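Local structure of arylesterase (Sulfolobus solfataricus, 5L2P) at residues 121-124 / 125-129. The protein hydrolyses aromatic esters, p-nitrophenyl fatty acid esters and organophosphates such as paraoxon, with broad substrate specificity. Residues are numbered along the deposited sequence; the frame is centred on the assembly and turned at random.
Sequences KFPT and AVYDC
P123 and Y127, one helical turn apart, meet through apolar carbons: CG of P123 reaches the rim of the phenol ring, in the ring plane, 3.7 Å from CE2 of Y127, and CB of P123 lies nearly as near the same atom. Y127 holds CG beside its own backbone N (chi1 -74°), which swings the ring back toward the proline. The peptide bond before P123 is cis, and it folds CB of P123 over the centre of the F122 ring, 3.7 Å above its plane. CE1 of the same F122 ring has a looser, oblique contact with CG2 of V126, 4.4 Å away.

The backbone bonds begin helix 124-138, which follows strand 108-112 in the alpha/beta hydrolase fold. P123 takes the N-cap position; its carbonyl O receives N-H of Y127 in a nearly straight bond of 3.1 Å, and a weak, bent one from N of V126. N of D128 closes the next turn on O of T124 at 2.8 Å. The buried V126 packs against L161, A164 and L168 of helix 157-171, while Y217 of helix 212-217 touches both A125 and V126.

OG1 of T124, beside the backbone N (chi1 -55°), turns back to donate to O of K121 at 2.8 Å; N of T124 also donates to that oxygen, giving it two donors. A valine here would probably cost O of K121 the hydroxyl donor and leave the backbone N-H with less help in holding the turn before the helix. CG2 of T124 lies alongside the D128 carboxylate, 4.0 Å from OD2, and OD1 of D128 forms a salt bridge with R115.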
ATOM      1  N   LYS A 121      30.322  -8.331 -19.322  1.00 62.72           N
ATOM      2  CA  LYS A 121      28.888  -8.347 -19.278  1.00 62.00           C
ATOM      3  C   LYS A 121      28.403  -9.600 -18.565  1.00 61.70           C
ATOM      4  O   LYS A 121      29.182 -10.531 -18.323  1.00 58.04           O
ATOM      5  CB  LYS A 121      28.304  -8.298 -20.691  1.00 64.43           C
ATOM      6  CG  LYS A 121      28.365  -6.906 -21.311  1.00 68.81           C
ATOM      7  CD  LYS A 121      27.481  -6.821 -22.542  1.00 69.88           C
ATOM      8  CE  LYS A 121      27.564  -5.448 -23.146  1.00 72.10           C
ATOM      9  NZ  LYS A 121      26.610  -4.521 -22.488  1.00 71.91           N
ATOM     10  N   PHE A 122      27.109  -9.600 -18.222  1.00 58.27           N
ATOM     11  CA  PHE A 122      26.431 -10.791 -17.778  1.00 57.01           C
ATOM     12  C   PHE A 122      26.755 -11.962 -18.725  1.00 55.55           C
ATOM     13  O   PHE A 122      26.748 -11.786 -19.939  1.00 56.15           O
ATOM     14  CB  PHE A 122      24.920 -10.530 -17.752  1.00 57.76           C
ATOM     15  CG  PHE A 122      24.092 -11.748 -17.493  1.00 56.77           C
ATOM     16  CD1 PHE A 122      23.813 -12.164 -16.210  1.00 54.61           C
ATOM     17  CD2 PHE A 122      23.574 -12.478 -18.559  1.00 60.57           C
ATOM     18  CE1 PHE A 122      23.022 -13.293 -15.986  1.00 56.30           C
ATOM     19  CE2 PHE A 122      22.786 -13.613 -18.340  1.00 57.96           C
ATOM     20  CZ  PHE A 122      22.515 -14.026 -17.052  1.00 56.00           C
ATOM     21  N   PRO A 123      27.014 -13.158 -18.180  1.00 54.40           N
ATOM     22  CA  PRO A 123      26.942 -13.570 -16.771  1.00 53.55           C
ATOM     23  C   PRO A 123      28.293 -13.609 -16.001  1.00 51.21           C
ATOM     24  O   PRO A 123      28.404 -14.347 -15.035  1.00 49.48           O
ATOM     25  CB  PRO A 123      26.355 -14.988 -16.890  1.00 54.17           C
ATOM     26  CG  PRO A 123      27.008 -15.501 -18.121  1.00 54.84           C
ATOM     27  CD  PRO A 123      27.227 -14.317 -19.057  1.00 54.64           C
ATOM     28  N   THR A 124      29.275 -12.809 -16.405  1.00 51.17           N
ATOM     29  CA  THR A 124      30.628 -12.888 -15.846  1.00 50.14           C
ATOM     30  C   THR A 124      30.652 -12.709 -14.341  1.00 48.51           C
ATOM     31  O   THR A 124      31.192 -13.548 -13.628  1.00 47.01           O
ATOM     32  CB  THR A 124      31.559 -11.814 -16.473  1.00 54.25           C
ATOM     33  OG1 THR A 124      31.569 -11.928 -17.895  1.00 56.33           O
ATOM     34  CG2 THR A 124      33.016 -11.959 -15.983  1.00 54.02           C
ATOM     35  N   ALA A 125      30.029 -11.639 -13.847  1.00 50.10           N
ATOM     36  CA  ALA A 125      29.912 -11.395 -12.380  1.00 51.55           C
ATOM     37  C   ALA A 125      29.323 -12.569 -11.604  1.00 54.13           C
ATOM     38  O   ALA A 125      29.790 -12.892 -10.504  1.00 53.74           O
ATOM     39  CB  ALA A 125      29.075 -10.153 -12.093  1.00 50.88           C
ATOM     40  N   VAL A 126      28.309 -13.227 -12.177  1.00 56.15           N
ATOM     41  CA  VAL A 126      27.649 -14.332 -11.479  1.00 58.21           C
ATOM     42  C   VAL A 126      28.597 -15.508 -11.330  1.00 57.67           C
ATOM     43  O   VAL A 126      28.690 -16.131 -10.260  1.00 58.62           O
ATOM     44  CB  VAL A 126      26.373 -14.802 -12.202  1.00 59.53           C
ATOM     45  CG1 VAL A 126      25.734 -15.965 -11.440  1.00 57.92           C
ATOM     46  CG2 VAL A 126      25.402 -13.630 -12.355  1.00 59.70           C
ATOM     47  N   TYR A 127      29.296 -15.820 -12.412  1.00 58.54           N
ATOM     48  CA  TYR A 127      30.273 -16.915 -12.374  1.00 62.11           C
ATOM     49  C   TYR A 127      31.535 -16.601 -11.570  1.00 61.82           C
ATOM     50  O   TYR A 127      32.094 -17.521 -10.958  1.00 67.85           O
ATOM     51  CB  TYR A 127      30.616 -17.380 -13.781  1.00 65.71           C
ATOM     52  CG  TYR A 127      29.489 -18.176 -14.389  1.00 67.65           C
ATOM     53  CD1 TYR A 127      29.120 -19.411 -13.846  1.00 70.05           C
ATOM     54  CD2 TYR A 127      28.773 -17.697 -15.485  1.00 69.91           C
ATOM     55  CE1 TYR A 127      28.068 -20.137 -14.372  1.00 75.89           C
ATOM     56  CE2 TYR A 127      27.722 -18.439 -16.037  1.00 72.64           C
ATOM     57  CZ  TYR A 127      27.375 -19.648 -15.464  1.00 74.76           C
ATOM     58  OH  TYR A 127      26.359 -20.402 -15.964  1.00 77.70           O
ATOM     59  N   ASP A 128      31.958 -15.336 -11.549  1.00 58.24           N
ATOM     60  CA  ASP A 128      33.087 -14.950 -10.700  1.00 60.33           C
ATOM     61  C   ASP A 128      32.761 -15.183  -9.237  1.00 57.78           C
ATOM     62  O   ASP A 128      33.606 -15.677  -8.480  1.00 57.25           O
ATOM     63  CB  ASP A 128      33.484 -13.460 -10.880  1.00 63.29           C
ATOM     64  CG  ASP A 128      34.329 -13.213 -12.122  1.00 64.85           C
ATOM     65  OD1 ASP A 128      34.635 -14.160 -12.871  1.00 68.08           O
ATOM     66  OD2 ASP A 128      34.646 -12.044 -12.379  1.00 64.67           O
ATOM     67  N   CYS A 129      31.536 -14.808  -8.837  1.00 56.11           N
ATOM     68  CA  CYS A 129      31.128 -14.961  -7.453  1.00 53.51           C
ATOM     69  C   CYS A 129      30.963 -16.432  -7.119  1.00 52.38           C
ATOM     70  O   CYS A 129      31.327 -16.855  -6.022  1.00 53.31           O
ATOM     71  CB  CYS A 129      29.848 -14.199  -7.184  1.00 56.63           C
ATOM     72  SG  CYS A 129      29.992 -12.383  -7.173  1.00 56.22           S
TER